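Local coordinates for protein transcription termination factor FttA (Pyrococcus horikoshii, PDB 3AF6) that probably terminates archaeal transcription as a zinc-dependent nuclease that cleaves nascent RNA at the exit channel of RNA polymerase, at residues V328-I331 / I335-T338; I178-E183 / L248-I253; I350-I355 / L359-I364. All coordinates share one frame; numbering follows the deposited sequence.

Contact 1. Residues V328-I331 / I335-T338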
ATOM      1  N   VAL A 328       0.526 -10.863 -13.685  1.00 46.15           N
ATOM      2  CA  VAL A 328       1.296 -12.052 -13.317  1.00 44.10           C
ATOM      3  C   VAL A 328       2.783 -11.901 -13.633  1.00 43.30           C
ATOM      4  O   VAL A 328       3.147 -11.653 -14.776  1.00 43.21           O
ATOM      5  CB  VAL A 328       0.760 -13.289 -14.078  1.00 42.94           C
ATOM      6  CG1 VAL A 328       1.519 -14.531 -13.658  1.00 45.25           C
ATOM      7  CG2 VAL A 328      -0.714 -13.467 -13.802  1.00 42.15           C
ATOM      8  N   ARG A 329       3.648 -12.061 -12.636  1.00 43.21           N
ATOM      9  CA  ARG A 329       5.085 -11.939 -12.885  1.00 44.71           C
ATOM     10  C   ARG A 329       5.910 -12.988 -12.159  1.00 44.60           C
ATOM     11  O   ARG A 329       5.656 -13.284 -10.998  1.00 46.62           O
ATOM     12  CB  ARG A 329       5.598 -10.557 -12.468  1.00 46.84           C
ATOM     13  CG  ARG A 329       4.947  -9.382 -13.180  1.00 49.62           C
ATOM     14  CD  ARG A 329       5.516  -9.145 -14.573  1.00 52.20           C
ATOM     15  NE  ARG A 329       4.872  -7.996 -15.209  1.00 55.52           N
ATOM     16  CZ  ARG A 329       3.700  -8.047 -15.838  1.00 58.24           C
ATOM     17  NH1 ARG A 329       3.041  -9.196 -15.936  1.00 57.64           N
ATOM     18  NH2 ARG A 329       3.169  -6.941 -16.349  1.00 59.51           N
ATOM     19  N   ASP A 330       6.898 -13.551 -12.849  1.00 44.31           N
ATOM     20  CA  ASP A 330       7.797 -14.533 -12.247  1.00 42.78           C
ATOM     21  C   ASP A 330       8.736 -13.770 -11.297  1.00 41.66           C
ATOM     22  O   ASP A 330       9.438 -12.842 -11.722  1.00 41.63           O
ATOM     23  CB  ASP A 330       8.647 -15.232 -13.319  1.00 43.63           C
ATOM     24  CG  ASP A 330       7.831 -16.129 -14.239  1.00 48.05           C
ATOM     25  OD1 ASP A 330       8.446 -16.903 -15.002  1.00 49.77           O
ATOM     26  OD2 ASP A 330       6.584 -16.070 -14.214  1.00 49.34           O
ATOM     27  N   ILE A 331       8.754 -14.136 -10.020  1.00 38.22           N
ATOM     28  CA  ILE A 331       9.645 -13.452  -9.100  1.00 36.85           C
ATOM     29  C   ILE A 331      10.747 -14.370  -8.583  1.00 37.30           C
ATOM     30  O   ILE A 331      11.620 -13.943  -7.829  1.00 36.88           O
ATOM     31  CB  ILE A 331       8.883 -12.828  -7.909  1.00 36.59           C
ATOM     32  CG1 ILE A 331       8.181 -13.906  -7.081  1.00 33.37           C
ATOM     33  CG2 ILE A 331       7.885 -11.798  -8.422  1.00 34.19           C
ATOM     34  CD1 ILE A 331       7.507 -13.327  -5.842  1.00 30.91           C
ATOM     35  N   ILE A 335       8.182 -19.456  -8.147  1.00 36.99           N
ATOM     36  CA  ILE A 335       7.099 -18.672  -7.563  1.00 36.83           C
ATOM     37  C   ILE A 335       6.638 -17.585  -8.509  1.00 37.37           C
ATOM     38  O   ILE A 335       7.444 -16.795  -8.984  1.00 38.25           O
ATOM     39  CB  ILE A 335       7.527 -17.981  -6.244  1.00 37.47           C
ATOM     40  CG1 ILE A 335       7.817 -19.027  -5.163  1.00 36.69           C
ATOM     41  CG2 ILE A 335       6.433 -17.028  -5.775  1.00 34.34           C
ATOM     42  CD1 ILE A 335       8.245 -18.429  -3.843  1.00 37.72           C
ATOM     43  N   ARG A 336       5.336 -17.538  -8.774  1.00 38.18           N
ATOM     44  CA  ARG A 336       4.775 -16.517  -9.650  1.00 38.33           C
ATOM     45  C   ARG A 336       3.778 -15.671  -8.872  1.00 38.28           C
ATOM     46  O   ARG A 336       2.852 -16.189  -8.238  1.00 38.22           O
ATOM     47  CB  ARG A 336       4.089 -17.154 -10.851  1.00 42.34           C
ATOM     48  CG  ARG A 336       4.776 -16.855 -12.164  1.00 45.40           C
ATOM     49  CD  ARG A 336       3.848 -17.163 -13.304  1.00 49.16           C
ATOM     50  NE  ARG A 336       3.647 -18.598 -13.449  1.00 52.93           N
ATOM     51  CZ  ARG A 336       4.570 -19.427 -13.918  1.00 54.08           C
ATOM     52  NH1 ARG A 336       5.751 -18.953 -14.288  1.00 56.48           N
ATOM     53  NH2 ARG A 336       4.316 -20.722 -14.017  1.00 54.03           N
ATOM     54  N   LEU A 337       3.970 -14.360  -8.940  1.00 37.52           N
ATOM     55  CA  LEU A 337       3.133 -13.411  -8.216  1.00 36.67           C
ATOM     56  C   LEU A 337       2.076 -12.680  -9.018  1.00 37.13           C
ATOM     57  O   LEU A 337       2.278 -12.316 -10.174  1.00 38.64           O
ATOM     58  CB  LEU A 337       4.021 -12.361  -7.536  1.00 34.09           C
ATOM     59  CG  LEU A 337       3.322 -11.192  -6.833  1.00 31.82           C
ATOM     60  CD1 LEU A 337       2.657 -11.667  -5.541  1.00 27.59           C
ATOM     61  CD2 LEU A 337       4.351 -10.108  -6.529  1.00 32.87           C
ATOM     62  N   THR A 338       0.943 -12.468  -8.370  1.00 37.98           N
ATOM     63  CA  THR A 338      -0.165 -11.728  -8.937  1.00 38.55           C
ATOM     64  C   THR A 338      -0.813 -11.068  -7.730  1.00 38.74           C
ATOM     65  O   THR A 338      -1.024 -11.720  -6.710  1.00 38.28           O
ATOM     66  CB  THR A 338      -1.232 -12.628  -9.607  1.00 38.71           C
ATOM     67  OG1 THR A 338      -0.622 -13.465 -10.593  1.00 38.83           O
ATOM     68  CG2 THR A 338      -2.287 -11.758 -10.294  1.00 37.48           C
TER
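Arg329 and Leu337 form the hydrogen-bonded pair of an antiparallel hairpin, and each satisfies the other: Arg329 N gives to Leu337 O at 2.8 Å, and Leu337 N returns a bond to Arg329 O at 2.9 Å. Nearer the turn, Ile331 N reaches Ile335 O at 3.1 Å, and Ile331 CG1 packs on Ile335 CG2 at 3.8 Å. On the same face as Leu337, the Arg329 side chain curls back (chi1 -59°, chi2 -80°), bringing Arg329 NH1 above the carbonyl plane to bond Val328 O at 2.7 Å; NH2 makes a salt bridge with Glu327. Asp330 and Arg336 share the other face as a non-hydrogen-bonded pair, their side chains side by side. A modified group of the bound ligand, probably the RNA analogue, is held by Arg336 NE and Asp330 N. Arg336 NH1 bridges to Glu183 and to Asp330 OD2, though that oxygen is less surely placed; a cation with several N-H groups suits this spot. Strand 329-332 lies at one edge of its mixed sheet in this chain. Beyond it, Arg336 and Thr338 bond through their backbones to His354 and His352 of strand 349-355, while Ile331 and Leu337 rest on Tyr279 in the mixed sheet of strand 251-253.

Contact 2. Residues I178-E183 / L248-I253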
ATOM      1  N   ILE A 178      15.964 -13.940 -10.581  1.00 45.60           N
ATOM      2  CA  ILE A 178      14.685 -14.547 -10.905  1.00 45.55           C
ATOM      3  C   ILE A 178      14.834 -15.692 -11.904  1.00 46.48           C
ATOM      4  O   ILE A 178      14.062 -16.655 -11.883  1.00 46.27           O
ATOM      5  CB  ILE A 178      13.688 -13.503 -11.475  1.00 45.20           C
ATOM      6  CG1 ILE A 178      13.458 -12.386 -10.453  1.00 43.14           C
ATOM      7  CG2 ILE A 178      12.359 -14.180 -11.837  1.00 40.83           C
ATOM      8  CD1 ILE A 178      12.496 -11.303 -10.931  1.00 41.56           C
ATOM      9  N   TYR A 179      15.840 -15.600 -12.768  1.00 47.32           N
ATOM     10  CA  TYR A 179      16.050 -16.630 -13.778  1.00 47.97           C
ATOM     11  C   TYR A 179      17.334 -17.433 -13.590  1.00 50.48           C
ATOM     12  O   TYR A 179      17.940 -17.898 -14.562  1.00 51.56           O
ATOM     13  CB  TYR A 179      16.004 -15.982 -15.159  1.00 44.19           C
ATOM     14  CG  TYR A 179      14.669 -15.327 -15.399  1.00 42.74           C
ATOM     15  CD1 TYR A 179      13.558 -16.094 -15.750  1.00 42.20           C
ATOM     16  CD2 TYR A 179      14.482 -13.965 -15.159  1.00 41.21           C
ATOM     17  CE1 TYR A 179      12.289 -15.528 -15.848  1.00 40.33           C
ATOM     18  CE2 TYR A 179      13.209 -13.390 -15.255  1.00 41.42           C
ATOM     19  CZ  TYR A 179      12.120 -14.185 -15.596  1.00 40.86           C
ATOM     20  OH  TYR A 179      10.854 -13.654 -15.662  1.00 41.31           O
ATOM     21  N   ARG A 180      17.734 -17.608 -12.330  1.00 50.62           N
ATOM     22  CA  ARG A 180      18.933 -18.368 -12.015  1.00 49.85           C
ATOM     23  C   ARG A 180      18.768 -19.805 -12.520  1.00 50.82           C
ATOM     24  O   ARG A 180      19.700 -20.613 -12.462  1.00 52.08           O
ATOM     25  CB  ARG A 180      19.204 -18.351 -10.499  1.00 46.98           C
ATOM     26  CG  ARG A 180      18.052 -18.826  -9.612  1.00 45.67           C
ATOM     27  CD  ARG A 180      18.490 -18.950  -8.159  1.00 41.31           C
ATOM     28  NE  ARG A 180      17.379 -19.176  -7.238  1.00 39.84           N
ATOM     29  CZ  ARG A 180      16.489 -18.251  -6.892  1.00 37.83           C
ATOM     30  NH1 ARG A 180      16.575 -17.032  -7.394  1.00 39.78           N
ATOM     31  NH2 ARG A 180      15.522 -18.532  -6.030  1.00 35.35           N
ATOM     32  N   LYS A 181      17.572 -20.113 -13.013  1.00 49.93           N
ATOM     33  CA  LYS A 181      17.273 -21.429 -13.562  1.00 51.35           C
ATOM     34  C   LYS A 181      15.871 -21.411 -14.150  1.00 51.05           C
ATOM     35  O   LYS A 181      15.102 -20.496 -13.883  1.00 53.55           O
ATOM     36  CB  LYS A 181      17.394 -22.511 -12.487  1.00 52.12           C
ATOM     37  CG  LYS A 181      16.474 -22.331 -11.308  1.00 53.26           C
ATOM     38  CD  LYS A 181      16.610 -23.500 -10.357  1.00 54.75           C
ATOM     39  CE  LYS A 181      16.216 -24.802 -11.025  1.00 55.10           C
ATOM     40  NZ  LYS A 181      16.291 -25.924 -10.058  1.00 58.55           N
ATOM     41  N   PRO A 182      15.526 -22.412 -14.973  1.00 50.65           N
ATOM     42  CA  PRO A 182      14.201 -22.486 -15.599  1.00 50.99           C
ATOM     43  C   PRO A 182      13.085 -22.863 -14.638  1.00 50.54           C
ATOM     44  O   PRO A 182      13.363 -23.331 -13.536  1.00 50.77           O
ATOM     45  CB  PRO A 182      14.404 -23.527 -16.696  1.00 50.23           C
ATOM     46  CG  PRO A 182      15.408 -24.443 -16.089  1.00 49.98           C
ATOM     47  CD  PRO A 182      16.402 -23.478 -15.488  1.00 50.12           C
ATOM     48  N   GLU A 183      11.832 -22.661 -15.062  1.00 51.26           N
ATOM     49  CA  GLU A 183      10.671 -22.984 -14.232  1.00 53.19           C
ATOM     50  C   GLU A 183      10.954 -24.249 -13.456  1.00 52.23           C
ATOM     51  O   GLU A 183      11.345 -25.263 -14.023  1.00 53.54           O
ATOM     52  CB  GLU A 183       9.402 -23.160 -15.074  1.00 56.60           C
ATOM     53  CG  GLU A 183       8.847 -21.848 -15.628  1.00 64.76           C
ATOM     54  CD  GLU A 183       7.356 -21.922 -15.986  1.00 69.51           C
ATOM     55  OE1 GLU A 183       6.955 -22.850 -16.733  1.00 70.26           O
ATOM     56  OE2 GLU A 183       6.590 -21.042 -15.523  1.00 69.42           O
ATOM     57  N   LEU A 248      19.559 -15.123   0.905  1.00 39.06           N
ATOM     58  CA  LEU A 248      18.664 -15.977   0.123  1.00 38.29           C
ATOM     59  C   LEU A 248      17.226 -15.468  -0.051  1.00 37.59           C
ATOM     60  O   LEU A 248      16.388 -16.171  -0.607  1.00 37.87           O
ATOM     61  CB  LEU A 248      18.617 -17.375   0.734  1.00 37.28           C
ATOM     62  CG  LEU A 248      19.935 -18.148   0.710  1.00 38.39           C
ATOM     63  CD1 LEU A 248      19.752 -19.487   1.423  1.00 37.61           C
ATOM     64  CD2 LEU A 248      20.381 -18.350  -0.732  1.00 34.74           C
ATOM     65  N   LEU A 249      16.937 -14.257   0.407  1.00 37.05           N
ATOM     66  CA  LEU A 249      15.593 -13.716   0.279  1.00 38.16           C
ATOM     67  C   LEU A 249      15.347 -13.206  -1.138  1.00 39.46           C
ATOM     68  O   LEU A 249      15.843 -12.149  -1.526  1.00 40.17           O
ATOM     69  CB  LEU A 249      15.378 -12.585   1.287  1.00 37.62           C
ATOM     70  CG  LEU A 249      13.928 -12.109   1.412  1.00 38.53           C
ATOM     71  CD1 LEU A 249      13.052 -13.257   1.869  1.00 33.41           C
ATOM     72  CD2 LEU A 249      13.838 -10.953   2.400  1.00 38.59           C
ATOM     73  N   ASP A 250      14.578 -13.973  -1.906  1.00 40.52           N
ATOM     74  CA  ASP A 250      14.253 -13.632  -3.289  1.00 38.14           C
ATOM     75  C   ASP A 250      13.454 -12.351  -3.385  1.00 36.61           C
ATOM     76  O   ASP A 250      13.663 -11.548  -4.287  1.00 37.20           O
ATOM     77  CB  ASP A 250      13.432 -14.746  -3.937  1.00 40.13           C
ATOM     78  CG  ASP A 250      14.226 -16.013  -4.158  1.00 42.36           C
ATOM     79  OD1 ASP A 250      15.022 -16.059  -5.121  1.00 42.56           O
ATOM     80  OD2 ASP A 250      14.050 -16.967  -3.368  1.00 44.93           O
ATOM     81  N   ALA A 251      12.529 -12.157  -2.456  1.00 36.30           N
ATOM     82  CA  ALA A 251      11.696 -10.975  -2.512  1.00 34.36           C
ATOM     83  C   ALA A 251      10.827 -10.736  -1.299  1.00 33.07           C
ATOM     84  O   ALA A 251      10.564 -11.640  -0.511  1.00 32.84           O
ATOM     85  CB  ALA A 251      10.809 -11.052  -3.744  1.00 35.76           C
ATOM     86  N   ILE A 252      10.381  -9.490  -1.172  1.00 32.37           N
ATOM     87  CA  ILE A 252       9.471  -9.082  -0.112  1.00 30.84           C
ATOM     88  C   ILE A 252       8.227  -8.545  -0.838  1.00 30.57           C
ATOM     89  O   ILE A 252       8.339  -7.890  -1.868  1.00 31.70           O
ATOM     90  CB  ILE A 252      10.073  -7.966   0.771  1.00 29.25           C
ATOM     91  CG1 ILE A 252      11.323  -8.486   1.492  1.00 31.22           C
ATOM     92  CG2 ILE A 252       9.042  -7.506   1.791  1.00 26.72           C
ATOM     93  CD1 ILE A 252      12.048  -7.445   2.356  1.00 28.43           C
ATOM     94  N   ILE A 253       7.045  -8.844  -0.326  1.00 29.73           N
ATOM     95  CA  ILE A 253       5.824  -8.358  -0.948  1.00 30.27           C
ATOM     96  C   ILE A 253       5.028  -7.632   0.123  1.00 30.76           C
ATOM     97  O   ILE A 253       4.967  -8.100   1.262  1.00 33.13           O
ATOM     98  CB  ILE A 253       4.968  -9.524  -1.488  1.00 30.73           C
ATOM     99  CG1 ILE A 253       5.844 -10.456  -2.326  1.00 32.56           C
ATOM    100  CG2 ILE A 253       3.813  -8.986  -2.320  1.00 26.69           C
ATOM    101  CD1 ILE A 253       5.133 -11.686  -2.813  1.00 35.67           C
TER
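Asp250 OD1 is gripped by two nitrogens of the same Arg180 guanidinium. Arg180 NH2 makes the shorter bond to Asp250 OD1, at 2.7 Å, while Arg180 NH1 makes a weak one to the same Asp250 OD1, at 2.9 Å. One oxygen sitting between two N-H groups cannot lie straight ahead of either, and the bend shows: the angle at the NH2 hydrogen is 133°. The two flat groups are nearly parallel, their planes 13° apart, and NH2 meets OD1 on its syn side, somewhat out of the carboxylate plane. Arg180 stands just past the end of helix 164-178. Its CG lies between the backbone N and the carbonyl carbon (chi1 55°), and from there the chain runs out straight to NE, carrying the guanidinium across to Asp250, whose side chain it meets at about a right angle. The long, planar arginine suits this span because its three nitrogens can be shared between two carboxylates, NH1 and NH2 to Asp250 and NE, by a salt bridge, to Glu211. Asp250 is suited too: OD2 of its short carboxylate accepts a hydrogen bond from the backbone N of Phe213, in strand 213-216, the neighbour of strand 251-253. This partly exposed charged pair is one of the links between the archaeal CPSF-KH region and the metallo-beta-lactamase region. With both acids bonded to one guanidinium, the arginine probably stays protonated and the acids ionised, and the tie probably rests on charge more than on straight bonds or apolar burial.

Contact 3. Residues I350-I355 / L359-I364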
ATOM      1  N   ILE A 350      -4.424  -8.451  -2.203  1.00 33.26           N
ATOM      2  CA  ILE A 350      -4.445  -9.798  -1.684  1.00 32.31           C
ATOM      3  C   ILE A 350      -3.278 -10.339  -2.495  1.00 31.91           C
ATOM      4  O   ILE A 350      -3.204 -10.086  -3.698  1.00 31.48           O
ATOM      5  CB  ILE A 350      -5.732 -10.546  -2.076  1.00 32.96           C
ATOM      6  CG1 ILE A 350      -6.916  -9.963  -1.298  1.00 31.72           C
ATOM      7  CG2 ILE A 350      -5.561 -12.055  -1.825  1.00 27.57           C
ATOM      8  CD1 ILE A 350      -8.269 -10.541  -1.695  1.00 32.17           C
ATOM      9  N   VAL A 351      -2.353 -11.041  -1.846  1.00 31.34           N
ATOM     10  CA  VAL A 351      -1.194 -11.582  -2.546  1.00 30.28           C
ATOM     11  C   VAL A 351      -1.422 -13.029  -2.933  1.00 31.37           C
ATOM     12  O   VAL A 351      -1.751 -13.855  -2.088  1.00 35.30           O
ATOM     13  CB  VAL A 351       0.067 -11.483  -1.678  1.00 28.62           C
ATOM     14  CG1 VAL A 351       1.219 -12.211  -2.341  1.00 25.30           C
ATOM     15  CG2 VAL A 351       0.419 -10.024  -1.467  1.00 27.42           C
ATOM     16  N   HIS A 352      -1.252 -13.337  -4.214  1.00 30.90           N
ATOM     17  CA  HIS A 352      -1.455 -14.698  -4.702  1.00 31.76           C
ATOM     18  C   HIS A 352      -0.147 -15.293  -5.195  1.00 31.53           C
ATOM     19  O   HIS A 352       0.529 -14.724  -6.054  1.00 30.81           O
ATOM     20  CB  HIS A 352      -2.499 -14.714  -5.829  1.00 31.87           C
ATOM     21  CG  HIS A 352      -2.792 -16.082  -6.369  1.00 33.03           C
ATOM     22  ND1 HIS A 352      -1.970 -16.721  -7.277  1.00 31.93           N
ATOM     23  CD2 HIS A 352      -3.794 -16.951  -6.093  1.00 31.37           C
ATOM     24  CE1 HIS A 352      -2.450 -17.925  -7.531  1.00 30.98           C
ATOM     25  NE2 HIS A 352      -3.556 -18.090  -6.825  1.00 32.69           N
ATOM     26  N   LEU A 353       0.214 -16.443  -4.646  1.00 31.82           N
ATOM     27  CA  LEU A 353       1.448 -17.078  -5.059  1.00 34.06           C
ATOM     28  C   LEU A 353       1.191 -18.401  -5.753  1.00 35.75           C
ATOM     29  O   LEU A 353       0.611 -19.333  -5.186  1.00 34.70           O
ATOM     30  CB  LEU A 353       2.388 -17.282  -3.864  1.00 32.89           C
ATOM     31  CG  LEU A 353       2.898 -16.017  -3.173  1.00 32.87           C
ATOM     32  CD1 LEU A 353       3.933 -16.396  -2.117  1.00 33.29           C
ATOM     33  CD2 LEU A 353       3.519 -15.072  -4.204  1.00 32.15           C
ATOM     34  N   HIS A 354       1.612 -18.443  -7.007  1.00 37.28           N
ATOM     35  CA  HIS A 354       1.502 -19.624  -7.839  1.00 39.58           C
ATOM     36  C   HIS A 354       2.884 -20.270  -7.707  1.00 38.66           C
ATOM     37  O   HIS A 354       3.856 -19.773  -8.279  1.00 38.21           O
ATOM     38  CB  HIS A 354       1.214 -19.184  -9.281  1.00 43.45           C
ATOM     39  CG  HIS A 354       1.323 -20.283 -10.286  1.00 45.00           C
ATOM     40  ND1 HIS A 354       0.582 -21.441 -10.208  1.00 47.27           N
ATOM     41  CD2 HIS A 354       2.098 -20.406 -11.388  1.00 45.76           C
ATOM     42  CE1 HIS A 354       0.897 -22.229 -11.220  1.00 47.38           C
ATOM     43  NE2 HIS A 354       1.813 -21.625 -11.951  1.00 47.13           N
ATOM     44  N   ILE A 355       2.970 -21.351  -6.928  1.00 39.28           N
ATOM     45  CA  ILE A 355       4.240 -22.043  -6.691  1.00 39.89           C
ATOM     46  C   ILE A 355       4.396 -23.306  -7.534  1.00 42.53           C
ATOM     47  O   ILE A 355       3.480 -24.126  -7.614  1.00 41.06           O
ATOM     48  CB  ILE A 355       4.398 -22.414  -5.208  1.00 36.88           C
ATOM     49  CG1 ILE A 355       4.222 -21.165  -4.350  1.00 36.76           C
ATOM     50  CG2 ILE A 355       5.777 -23.012  -4.966  1.00 35.09           C
ATOM     51  CD1 ILE A 355       4.233 -21.435  -2.860  1.00 37.79           C
ATOM     52  N   LEU A 359       1.901 -26.694  -8.976  1.00 47.99           N
ATOM     53  CA  LEU A 359       2.101 -27.499  -7.785  1.00 46.79           C
ATOM     54  C   LEU A 359       1.190 -27.107  -6.623  1.00 44.50           C
ATOM     55  O   LEU A 359       0.503 -27.957  -6.057  1.00 43.59           O
ATOM     56  CB  LEU A 359       3.560 -27.414  -7.338  1.00 49.80           C
ATOM     57  CG  LEU A 359       3.909 -28.240  -6.095  1.00 53.01           C
ATOM     58  CD1 LEU A 359       3.561 -29.718  -6.341  1.00 54.03           C
ATOM     59  CD2 LEU A 359       5.397 -28.083  -5.772  1.00 54.47           C
ATOM     60  N   HIS A 360       1.184 -25.824  -6.270  1.00 41.51           N
ATOM     61  CA  HIS A 360       0.370 -25.348  -5.154  1.00 39.75           C
ATOM     62  C   HIS A 360       0.146 -23.844  -5.252  1.00 40.76           C
ATOM     63  O   HIS A 360       1.005 -23.109  -5.754  1.00 40.24           O
ATOM     64  CB  HIS A 360       1.070 -25.661  -3.833  1.00 38.65           C
ATOM     65  CG  HIS A 360       0.188 -25.541  -2.630  1.00 38.06           C
ATOM     66  ND1 HIS A 360      -0.507 -26.611  -2.108  1.00 37.56           N
ATOM     67  CD2 HIS A 360      -0.105 -24.484  -1.839  1.00 37.15           C
ATOM     68  CE1 HIS A 360      -1.187 -26.219  -1.047  1.00 34.48           C
ATOM     69  NE2 HIS A 360      -0.960 -24.934  -0.861  1.00 36.43           N
ATOM     70  N   ASN A 361      -1.000 -23.380  -4.763  1.00 39.96           N
ATOM     71  CA  ASN A 361      -1.296 -21.957  -4.812  1.00 38.74           C
ATOM     72  C   ASN A 361      -1.764 -21.409  -3.480  1.00 38.92           C
ATOM     73  O   ASN A 361      -2.687 -21.946  -2.861  1.00 40.11           O
ATOM     74  CB  ASN A 361      -2.336 -21.670  -5.891  1.00 38.43           C
ATOM     75  CG  ASN A 361      -1.879 -22.120  -7.245  1.00 39.71           C
ATOM     76  OD1 ASN A 361      -1.847 -23.322  -7.530  1.00 42.14           O
ATOM     77  ND2 ASN A 361      -1.488 -21.169  -8.088  1.00 38.86           N
ATOM     78  N   ILE A 362      -1.117 -20.329  -3.051  1.00 37.72           N
ATOM     79  CA  ILE A 362      -1.447 -19.677  -1.796  1.00 36.28           C
ATOM     80  C   ILE A 362      -2.001 -18.291  -2.077  1.00 34.37           C
ATOM     81  O   ILE A 362      -1.567 -17.619  -3.011  1.00 35.82           O
ATOM     82  CB  ILE A 362      -0.186 -19.501  -0.904  1.00 38.49           C
ATOM     83  CG1 ILE A 362       0.525 -20.844  -0.714  1.00 40.52           C
ATOM     84  CG2 ILE A 362      -0.577 -18.937   0.455  1.00 35.40           C
ATOM     85  CD1 ILE A 362       1.910 -20.718  -0.079  1.00 41.53           C
ATOM     86  N   ALA A 363      -2.972 -17.877  -1.275  1.00 31.57           N
ATOM     87  CA  ALA A 363      -3.543 -16.544  -1.392  1.00 30.23           C
ATOM     88  C   ALA A 363      -3.503 -15.964   0.015  1.00 30.00           C
ATOM     89  O   ALA A 363      -4.105 -16.520   0.947  1.00 29.69           O
ATOM     90  CB  ALA A 363      -4.977 -16.603  -1.898  1.00 32.06           C
ATOM     91  N   ILE A 364      -2.760 -14.873   0.171  1.00 27.41           N
ATOM     92  CA  ILE A 364      -2.622 -14.210   1.452  1.00 27.46           C
ATOM     93  C   ILE A 364      -3.441 -12.934   1.354  1.00 29.53           C
ATOM     94  O   ILE A 364      -3.197 -12.043   0.534  1.00 30.69           O
ATOM     95  CB  ILE A 364      -1.137 -13.892   1.748  1.00 30.30           C
ATOM     96  CG1 ILE A 364      -0.308 -15.167   1.604  1.00 29.62           C
ATOM     97  CG2 ILE A 364      -0.981 -13.327   3.154  1.00 24.29           C
ATOM     98  CD1 ILE A 364       1.131 -14.915   1.211  1.00 32.47           C
TER
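Ile355 lies beside His360 and Ile362, and its side chain can be followed outward along the hairpin. CB of Ile355 sits 3.5 Å from His360 O, the carbonyl that also takes Ile355 N. CG1, turned beside the backbone N and anti to the carbonyl carbon (chi1 -54°), still skirts that oxygen at 4.0 Å. CD1 then reaches over the neighbouring strand to Ile362 CD1, 3.7 Å away; a beta-branched isoleucine suits a strand, and its CD1 extends onto this apolar face, where Ile189 of strand 189-193 lies against Ile355. At the strand end Leu359 and His360 both face Ile355, a classic beta bulge, while the remaining register is regular antiparallel: Leu353 N bonds Ile362 O at 2.7 Å, and Ile364 N bonds Val351 O at 2.7 Å. This hairpin belongs to one of the two mixed sheets of the metallo-beta-lactamase domain, and its branched apolar residues, Val351, Leu353, Ile362 and Ile364, turn inward to the other sheet, with Leu353 on Val214 and Ile364 on Val216. The side chain of Ile364 comes within about 8 Å of that of His261, a zinc ligand. His352 and Ala363 form a non-hydrogen-bonded pair on the opposite face. There Ile362 O lies 3.8 Å above one face of the His352 ring, near its rim. His352 NE2 bonds Arg385 O, and His360 NE2 shares a hydrogen bond with Thr388 OG1.

From the N terminus, contact 2 comes first, closing a loop of some sixty residues from the end of helix 164-178 to Asp250, in the segment that leads into strand 251-253. Contact 1 and then contact 3 each close a short turn, giving two successive hairpins. The three are in series, so none encloses or crosses another. Contacts 1 and 3 merge in one sheet, where strands 335-341 and 349-355 are neighbours. Contact 2 lies with the other mixed sheet: Ile253 packs on Val351 and Leu353 of contact 3, while Ile178 touches the backbone of Asp330 and Ile331 in contact 1. The end of the KH region, through Arg180 and Ile178, thus touches parts of both mixed sheets of the metallo-beta-lactamase domain.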